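SM80.1 Vicilin (Solanum melongena, PDB 5VF5) is a 7S vicilin of the cupin family, probably serving as a seed storage protein, and binds a copper ion. Local coordinates at residues V245-Y259 with I327-G341. Numbering follows the deposited sequence. Where two conformers were deposited one is given.
Sequences VAFMNINQGGMVLPY and ITFIATGGSNFRVVG. With ACT (acetate ion), chain C.
M248, I250 and V256 close on F329, and I250 also reaches F337, inside the C-terminal cupin beta-barrel, where two strand pairs, one joined by a type II turn and the other by a loop, associate antiparallel, 245-250 with 337-341 in one sheet and 254-259 with 327-331 in the facing one. The F329 ring is wedged between the sheets. Branched V256 puts CG1 at its edge, 3.7 Å from F329 CD1, while unbranched M248 can bend at chi3 (76°) and bring its methyl end obliquely to the same CD1. I250 crosses F329 at about a right angle: its straight chain (chi2 178°) carries CD1 to F329 CB and to the edge of the F337 ring, apolar groups suited to a buried interior. On the opposite face of the sheet formed by 245-250 and 337-341, the N249 amide lies flat on the R338 guanidinium, planes 5° apart, with N249 OD1 3.3 Å from R338 CZ and over the group's centre; R338 NE forms a salt bridge with E272. The same OD1 accepts N336 ND2 in its carbonyl plane, on a lone pair, at 2.8 Å. I327, whose side chain is about 11 Å from the bound copper ion, makes a CH-pi contact through CG2 over one face of the Y259 ring, 3.8 Å from its centroid, and Y259 OH donates to OXT of an acetate probably from the crystallisation liquor. T328 OG1 gives its hydrogen to V256 O at 2.7 Å, almost straight along the carbonyl.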
ATOM      1  N   VAL A 245       5.311  -3.780  -5.389  1.00 11.12           N
ATOM      2  CA  VAL A 245       4.658  -4.113  -4.128  1.00 10.32           C
ATOM      3  C   VAL A 245       5.604  -5.000  -3.342  1.00 12.05           C
ATOM      4  O   VAL A 245       5.960  -6.081  -3.810  1.00 12.25           O
ATOM      5  CB  VAL A 245       3.295  -4.816  -4.290  1.00 11.99           C
ATOM      6  CG1 VAL A 245       2.705  -5.092  -2.936  1.00 13.88           C
ATOM      7  CG2 VAL A 245       2.396  -4.013  -5.212  1.00 14.19           C
ATOM      8  N   ALA A 246       6.011  -4.542  -2.171  1.00 13.56           N
ATOM      9  CA  ALA A 246       6.988  -5.204  -1.360  1.00 13.85           C
ATOM     10  C   ALA A 246       6.278  -5.691  -0.090  1.00 12.55           C
ATOM     11  O   ALA A 246       5.429  -5.009   0.501  1.00 13.40           O
ATOM     12  CB  ALA A 246       8.139  -4.290  -1.008  1.00 17.58           C
ATOM     13  N   PHE A 247       6.695  -6.857   0.364  1.00 12.16           N
ATOM     14  CA  PHE A 247       6.250  -7.447   1.607  1.00 12.36           C
ATOM     15  C   PHE A 247       7.467  -7.700   2.494  1.00 13.51           C
ATOM     16  O   PHE A 247       8.388  -8.416   2.086  1.00 14.96           O
ATOM     17  CB  PHE A 247       5.564  -8.780   1.309  1.00 15.39           C
ATOM     18  CG  PHE A 247       4.403  -8.663   0.356  1.00 15.89           C
ATOM     19  CD1 PHE A 247       4.594  -8.683  -1.012  1.00 15.22           C
ATOM     20  CD2 PHE A 247       3.121  -8.465   0.858  1.00 17.13           C
ATOM     21  CE1 PHE A 247       3.513  -8.588  -1.876  1.00 15.94           C
ATOM     22  CE2 PHE A 247       2.017  -8.398   0.006  1.00 15.95           C
ATOM     23  CZ  PHE A 247       2.227  -8.422  -1.372  1.00 18.16           C
ATOM     24  N   MET A 248       7.500  -7.071   3.665  1.00 12.19           N
ATOM     25  CA  MET A 248       8.627  -7.254   4.576  1.00 11.77           C
ATOM     26  C   MET A 248       8.082  -7.717   5.894  1.00 13.66           C
ATOM     27  O   MET A 248       7.167  -7.106   6.436  1.00 14.50           O
ATOM     28  CB  MET A 248       9.470  -5.982   4.725  1.00 15.28           C
ATOM     29  CG  MET A 248      10.695  -6.160   5.603  1.00 15.57           C
ATOM     30  SD  MET A 248      11.899  -4.860   5.350  0.60 16.38           S
ATOM     31  CE  MET A 248      11.050  -3.597   6.258  0.60 18.73           C
ATOM     32  N   ASN A 249       8.686  -8.786   6.405  1.00 13.83           N
ATOM     33  CA  ASN A 249       8.399  -9.293   7.714  1.00 14.86           C
ATOM     34  C   ASN A 249       9.690  -9.351   8.511  1.00 15.22           C
ATOM     35  O   ASN A 249      10.690  -9.903   8.039  1.00 16.70           O
ATOM     36  CB  ASN A 249       7.769 -10.685   7.660  1.00 18.57           C
ATOM     37  CG  ASN A 249       7.265 -11.131   9.032  1.00 23.06           C
ATOM     38  OD1 ASN A 249       6.437 -10.467   9.646  1.00 25.20           O
ATOM     39  ND2 ASN A 249       7.841 -12.170   9.556  1.00 28.13           N
ATOM     40  N   ILE A 250       9.653  -8.754   9.699  1.00 14.00           N
ATOM     41  CA  ILE A 250      10.763  -8.824  10.650  1.00 14.11           C
ATOM     42  C   ILE A 250      10.250  -9.647  11.845  1.00 15.58           C
ATOM     43  O   ILE A 250       9.249  -9.280  12.508  1.00 16.35           O
ATOM     44  CB  ILE A 250      11.226  -7.428  11.088  1.00 13.78           C
ATOM     45  CG1 ILE A 250      11.581  -6.566   9.858  1.00 12.64           C
ATOM     46  CG2 ILE A 250      12.420  -7.551  12.026  1.00 14.26           C
ATOM     47  CD1 ILE A 250      12.000  -5.177  10.179  1.00 14.11           C
ATOM     48  N   ASN A 251      10.933 -10.745  12.120  1.00 16.25           N
ATOM     49  CA  ASN A 251      10.519 -11.587  13.216  1.00 16.36           C
ATOM     50  C   ASN A 251      10.688 -10.883  14.561  1.00 16.01           C
ATOM     51  O   ASN A 251      11.489  -9.951  14.700  1.00 16.00           O
ATOM     52  CB  ASN A 251      11.326 -12.860  13.199  1.00 18.10           C
ATOM     53  CG  ASN A 251      11.041 -13.753  12.013  1.00 26.76           C
ATOM     54  OD1 ASN A 251       9.963 -13.753  11.453  1.00 36.11           O
ATOM     55  ND2 ASN A 251      11.985 -14.592  11.696  1.00 33.73           N
ATOM     56  N   GLN A 252       9.915 -11.317  15.564  1.00 18.60           N
ATOM     57  CA  GLN A 252      10.020 -10.665  16.876  1.00 19.05           C
ATOM     58  C   GLN A 252      11.453 -10.725  17.335  1.00 21.06           C
ATOM     59  O   GLN A 252      12.159 -11.717  17.107  1.00 22.86           O
ATOM     60  CB  GLN A 252       9.085 -11.269  17.908  1.00 28.04           C
ATOM     61  CG  GLN A 252       9.125 -12.724  18.125  1.00 35.48           C
ATOM     62  CD  GLN A 252       7.944 -13.136  19.065  1.00 53.86           C
ATOM     63  OE1 GLN A 252       7.899 -12.746  20.255  1.00 67.09           O
ATOM     64  NE2 GLN A 252       6.963 -13.858  18.508  1.00 64.83           N
ATOM     65  N   GLY A 253      11.915  -9.621  17.903  1.00 22.42           N
ATOM     66  CA  GLY A 253      13.292  -9.504  18.340  1.00 22.88           C
ATOM     67  C   GLY A 253      14.288  -9.286  17.211  1.00 23.20           C
ATOM     68  O   GLY A 253      15.502  -9.299  17.460  1.00 27.03           O
ATOM     69  N   GLY A 254      13.804  -9.056  15.991  1.00 16.27           N
ATOM     70  CA  GLY A 254      14.689  -8.836  14.872  1.00 14.96           C
ATOM     71  C   GLY A 254      14.778  -7.403  14.443  1.00 14.52           C
ATOM     72  O   GLY A 254      14.054  -6.527  14.941  1.00 14.92           O
ATOM     73  N   MET A 255      15.668  -7.189  13.473  1.00 13.33           N
ATOM     74  CA  MET A 255      15.805  -5.897  12.801  1.00 12.60           C
ATOM     75  C   MET A 255      16.194  -6.150  11.371  1.00 12.89           C
ATOM     76  O   MET A 255      16.804  -7.152  11.063  1.00 13.64           O
ATOM     77  CB  MET A 255      16.841  -4.997  13.463  1.00 14.32           C
ATOM     78  CG  MET A 255      18.258  -5.545  13.410  1.00 14.37           C
ATOM     79  SD  MET A 255      19.513  -4.509  14.206  1.00 15.91           S
ATOM     80  CE  MET A 255      19.589  -3.102  13.124  1.00 16.17           C
ATOM     81  N   VAL A 256      15.825  -5.236  10.481  1.00 10.90           N
ATOM     82  CA  VAL A 256      16.397  -5.210   9.142  1.00  9.90           C
ATOM     83  C   VAL A 256      17.655  -4.374   9.212  1.00 10.15           C
ATOM     84  O   VAL A 256      17.666  -3.277   9.812  1.00 12.31           O
ATOM     85  CB  VAL A 256      15.406  -4.735   8.054  1.00 10.66           C
ATOM     86  CG1 VAL A 256      14.915  -3.308   8.238  1.00 12.30           C
ATOM     87  CG2 VAL A 256      16.041  -4.924   6.672  1.00 11.49           C
ATOM     88  N   LEU A 257      18.755  -4.895   8.694  1.00 11.25           N
ATOM     89  CA  LEU A 257      19.997  -4.138   8.688  1.00 11.45           C
ATOM     90  C   LEU A 257      19.813  -2.829   7.887  1.00 10.74           C
ATOM     91  O   LEU A 257      19.030  -2.796   6.928  1.00 10.84           O
ATOM     92  CB  LEU A 257      21.118  -4.977   8.093  1.00 12.51           C
ATOM     93  CG  LEU A 257      21.575  -6.109   9.026  1.00 13.43           C
ATOM     94  CD1 LEU A 257      22.585  -6.969   8.310  1.00 14.58           C
ATOM     95  CD2 LEU A 257      22.214  -5.581  10.293  1.00 14.36           C
ATOM     96  N   PRO A 258      20.520  -1.752   8.280  1.00 10.62           N
ATOM     97  CA  PRO A 258      20.376  -0.519   7.531  1.00 10.16           C
ATOM     98  C   PRO A 258      20.586  -0.728   6.030  1.00  9.67           C
ATOM     99  O   PRO A 258      21.509  -1.464   5.594  1.00 10.87           O
ATOM    100  CB  PRO A 258      21.420   0.397   8.157  1.00 11.50           C
ATOM    101  CG  PRO A 258      21.599  -0.128   9.574  1.00 15.31           C
ATOM    102  CD  PRO A 258      21.483  -1.624   9.389  1.00 12.24           C
ATOM    103  N   TYR A 259      19.718  -0.102   5.239  1.00  9.24           N
ATOM    104  CA  TYR A 259      19.828  -0.203   3.793  1.00  9.22           C
ATOM    105  C   TYR A 259      19.250   1.050   3.168  1.00  8.80           C
ATOM    106  O   TYR A 259      18.665   1.913   3.849  1.00  9.95           O
ATOM    107  CB  TYR A 259      19.034  -1.423   3.289  1.00  9.88           C
ATOM    108  CG  TYR A 259      17.524  -1.241   3.400  1.00  9.49           C
ATOM    109  CD1 TYR A 259      16.845  -1.558   4.584  1.00 10.81           C
ATOM    110  CD2 TYR A 259      16.785  -0.717   2.355  1.00 10.77           C
ATOM    111  CE1 TYR A 259      15.463  -1.374   4.700  1.00 10.36           C
ATOM    112  CE2 TYR A 259      15.405  -0.517   2.473  1.00 11.15           C
ATOM    113  CZ  TYR A 259      14.754  -0.833   3.647  1.00  9.95           C
ATOM    114  OH  TYR A 259      13.383  -0.692   3.760  1.00 12.39           O
ATOM    115  N   ILE A 327      17.875   3.636   6.007  1.00  9.55           N
ATOM    116  CA  ILE A 327      16.792   3.329   6.933  1.00  9.66           C
ATOM    117  C   ILE A 327      17.032   1.993   7.603  1.00  9.49           C
ATOM    118  O   ILE A 327      17.562   1.074   6.989  1.00  9.73           O
ATOM    119  CB  ILE A 327      15.431   3.338   6.162  1.00 11.56           C
ATOM    120  CG1 ILE A 327      14.236   2.977   7.019  1.00 17.79           C
ATOM    121  CG2 ILE A 327      15.443   2.372   4.987  1.00 13.01           C
ATOM    122  CD1 ILE A 327      13.502   4.113   7.542  1.00 21.67           C
ATOM    123  N   THR A 328      16.541   1.867   8.819  1.00 10.77           N
ATOM    124  CA  THR A 328      16.459   0.609   9.552  1.00 11.09           C
ATOM    125  C   THR A 328      15.156   0.573  10.316  1.00 10.08           C
ATOM    126  O   THR A 328      14.621   1.618  10.743  1.00 11.65           O
ATOM    127  CB  THR A 328      17.679   0.388  10.482  1.00 11.97           C
ATOM    128  OG1 THR A 328      17.617  -0.900  11.093  1.00 13.00           O
ATOM    129  CG2 THR A 328      17.724   1.421  11.577  1.00 11.73           C
ATOM    130  N   PHE A 329      14.657  -0.625  10.513  1.00 10.70           N
ATOM    131  CA  PHE A 329      13.483  -0.916  11.348  1.00 10.90           C
ATOM    132  C   PHE A 329      13.880  -1.985  12.359  1.00 11.27           C
ATOM    133  O   PHE A 329      14.487  -2.982  11.990  1.00 11.36           O
ATOM    134  CB  PHE A 329      12.311  -1.452  10.548  1.00 11.20           C
ATOM    135  CG  PHE A 329      11.809  -0.541   9.471  1.00 11.58           C
ATOM    136  CD1 PHE A 329      12.335  -0.595   8.194  1.00 12.53           C
ATOM    137  CD2 PHE A 329      10.776   0.351   9.715  1.00 12.97           C
ATOM    138  CE1 PHE A 329      11.839   0.229   7.182  1.00 13.03           C
ATOM    139  CE2 PHE A 329      10.274   1.169   8.731  1.00 13.39           C
ATOM    140  CZ  PHE A 329      10.809   1.118   7.458  1.00 13.29           C
ATOM    141  N   ILE A 330      13.440  -1.812  13.596  1.00 11.65           N
ATOM    142  CA  ILE A 330      13.735  -2.702  14.694  1.00 12.92           C
ATOM    143  C   ILE A 330      12.350  -3.108  15.274  1.00 12.57           C
ATOM    144  O   ILE A 330      11.600  -2.271  15.790  1.00 14.01           O
ATOM    145  CB  ILE A 330      14.550  -2.007  15.814  1.00 13.98           C
ATOM    146  CG1 ILE A 330      15.922  -1.570  15.286  0.50 16.69           C
ATOM    147  CG2 ILE A 330      14.723  -2.961  16.974  0.50 16.13           C
ATOM    148  CD1 ILE A 330      15.917  -0.158  14.727  0.50 19.01           C
ATOM    149  N   ALA A 331      12.013  -4.375  15.151  1.00 12.14           N
ATOM    150  CA  ALA A 331      10.800  -4.922  15.715  1.00 13.40           C
ATOM    151  C   ALA A 331      10.821  -4.808  17.213  1.00 15.74           C
ATOM    152  O   ALA A 331      11.853  -4.997  17.877  1.00 18.09           O
ATOM    153  CB  ALA A 331      10.604  -6.361  15.282  1.00 14.74           C
ATOM    154  N   THR A 332       9.698  -4.398  17.766  0.50 18.36           N
ATOM    155  CA  THR A 332       9.676  -4.203  19.189  0.50 21.17           C
ATOM    156  C   THR A 332       8.757  -5.277  19.751  0.50 19.99           C
ATOM    157  O   THR A 332       7.543  -5.205  19.583  0.50 21.19           O
ATOM    158  CB  THR A 332       9.482  -2.697  19.583  1.00 24.91           C
ATOM    159  OG1 THR A 332       8.321  -2.086  19.014  1.00 28.32           O
ATOM    160  CG2 THR A 332      10.777  -1.825  19.188  1.00 25.03           C
ATOM    161  N   GLY A 333       9.484  -6.364  20.133  0.50 28.00           N
ATOM    162  CA  GLY A 333       9.190  -7.501  21.048  0.50 29.04           C
ATOM    163  C   GLY A 333       8.091  -8.567  21.050  0.50 33.96           C
ATOM    164  O   GLY A 333       8.375  -9.778  21.016  0.50 31.89           O
ATOM    165  N   GLY A 334       6.846  -8.159  21.186  0.50 34.34           N
ATOM    166  CA  GLY A 334       5.804  -9.150  21.378  0.50 31.14           C
ATOM    167  C   GLY A 334       5.153  -9.682  20.124  0.50 28.10           C
ATOM    168  O   GLY A 334       4.175 -10.421  20.200  0.50 42.40           O
ATOM    169  N   SER A 335       5.682  -9.299  18.968  1.00 21.98           N
ATOM    170  CA  SER A 335       5.066  -9.643  17.695  1.00 21.95           C
ATOM    171  C   SER A 335       6.137  -9.503  16.621  1.00 22.50           C
ATOM    172  O   SER A 335       7.119  -8.745  16.772  1.00 23.40           O
ATOM    173  CB  SER A 335       3.882  -8.653  17.409  1.00 24.28           C
ATOM    174  OG  SER A 335       3.218  -8.877  16.181  1.00 26.87           O
ATOM    175  N   ASN A 336       5.971 -10.282  15.562  1.00 20.83           N
ATOM    176  CA  ASN A 336       6.629  -9.929  14.318  0.70 19.50           C
ATOM    177  C   ASN A 336       6.105  -8.539  13.885  1.00 20.30           C
ATOM    178  O   ASN A 336       5.039  -8.072  14.332  1.00 22.50           O
ATOM    179  CB  ASN A 336       6.299 -10.928  13.248  0.70 22.67           C
ATOM    180  CG  ASN A 336       4.838 -10.904  12.917  0.70 22.87           C
ATOM    181  OD1 ASN A 336       3.998 -11.097  13.810  0.70 31.63           O
ATOM    182  ND2 ASN A 336       4.515 -10.622  11.683  0.70 26.77           N
ATOM    183  N   PHE A 337       6.886  -7.871  13.037  1.00 17.50           N
ATOM    184  CA  PHE A 337       6.539  -6.591  12.451  1.00 15.92           C
ATOM    185  C   PHE A 337       6.424  -6.816  10.950  1.00 16.82           C
ATOM    186  O   PHE A 337       7.409  -7.188  10.302  1.00 17.97           O
ATOM    187  CB  PHE A 337       7.607  -5.570  12.745  1.00 15.91           C
ATOM    188  CG  PHE A 337       7.447  -4.240  12.042  1.00 16.55           C
ATOM    189  CD1 PHE A 337       6.435  -3.360  12.417  1.00 15.24           C
ATOM    190  CD2 PHE A 337       8.360  -3.821  11.037  1.00 16.46           C
ATOM    191  CE1 PHE A 337       6.299  -2.123  11.823  1.00 15.97           C
ATOM    192  CE2 PHE A 337       8.208  -2.580  10.462  1.00 16.25           C
ATOM    193  CZ  PHE A 337       7.196  -1.721  10.868  1.00 16.43           C
ATOM    194  N   ARG A 338       5.220  -6.649  10.430  1.00 14.43           N
ATOM    195  CA  ARG A 338       4.937  -6.881   9.015  0.70 14.72           C
ATOM    196  C   ARG A 338       4.382  -5.647   8.331  1.00 14.51           C
ATOM    197  O   ARG A 338       3.497  -4.965   8.833  1.00 15.96           O
ATOM    198  CB  ARG A 338       3.901  -7.992   8.863  0.70 16.15           C
ATOM    199  CG  ARG A 338       3.839  -8.575   7.456  0.70 16.43           C
ATOM    200  CD  ARG A 338       2.857  -9.748   7.330  0.70 18.46           C
ATOM    201  NE  ARG A 338       3.043 -10.790   8.359  0.70 23.96           N
ATOM    202  CZ  ARG A 338       3.815 -11.879   8.238  0.70 29.28           C
ATOM    203  NH1 ARG A 338       4.536 -12.120   7.132  0.70 38.95           N
ATOM    204  NH2 ARG A 338       3.872 -12.754   9.247  0.70 36.97           N
ATOM    205  N   VAL A 339       4.966  -5.371   7.164  1.00 13.26           N
ATOM    206  CA  VAL A 339       4.590  -4.172   6.370  1.00 13.40           C
ATOM    207  C   VAL A 339       4.344  -4.548   4.930  1.00 11.88           C
ATOM    208  O   VAL A 339       4.927  -5.541   4.414  1.00 14.19           O
ATOM    209  CB  VAL A 339       5.652  -3.030   6.427  1.00 14.91           C
ATOM    210  CG1 VAL A 339       5.932  -2.663   7.860  1.00 16.73           C
ATOM    211  CG2 VAL A 339       6.933  -3.421   5.718  1.00 17.39           C
ATOM    212  N   VAL A 340       3.544  -3.742   4.255  1.00 11.79           N
ATOM    213  CA  VAL A 340       3.424  -3.758   2.820  1.00 13.42           C
ATOM    214  C   VAL A 340       3.927  -2.424   2.361  1.00 12.50           C
ATOM    215  O   VAL A 340       3.553  -1.387   2.914  1.00 14.85           O
ATOM    216  CB  VAL A 340       1.968  -3.900   2.361  1.00 18.20           C
ATOM    217  CG1 VAL A 340       1.861  -3.801   0.836  1.00 22.00           C
ATOM    218  CG2 VAL A 340       1.444  -5.193   2.875  1.00 21.71           C
ATOM    219  N   GLY A 341       4.820  -2.435   1.389  1.00 12.39           N
ATOM    220  CA  GLY A 341       5.364  -1.188   0.829  1.00 14.28           C
ATOM    221  C   GLY A 341       5.016  -1.044  -0.644  1.00 14.74           C
ATOM    222  O   GLY A 341       5.175  -1.988  -1.442  1.00 19.73           O
TER
HETATM  223  C   ACT C 502      11.234  -1.265   1.114  1.00 13.12           C
HETATM  224  O   ACT C 502      11.056  -1.796  -0.026  1.00 14.90           O
HETATM  225  OXT ACT C 502      12.236  -0.546   1.326  1.00 12.25           O
HETATM  226  CH3 ACT C 502      10.292  -1.490   2.272  1.00 14.38           C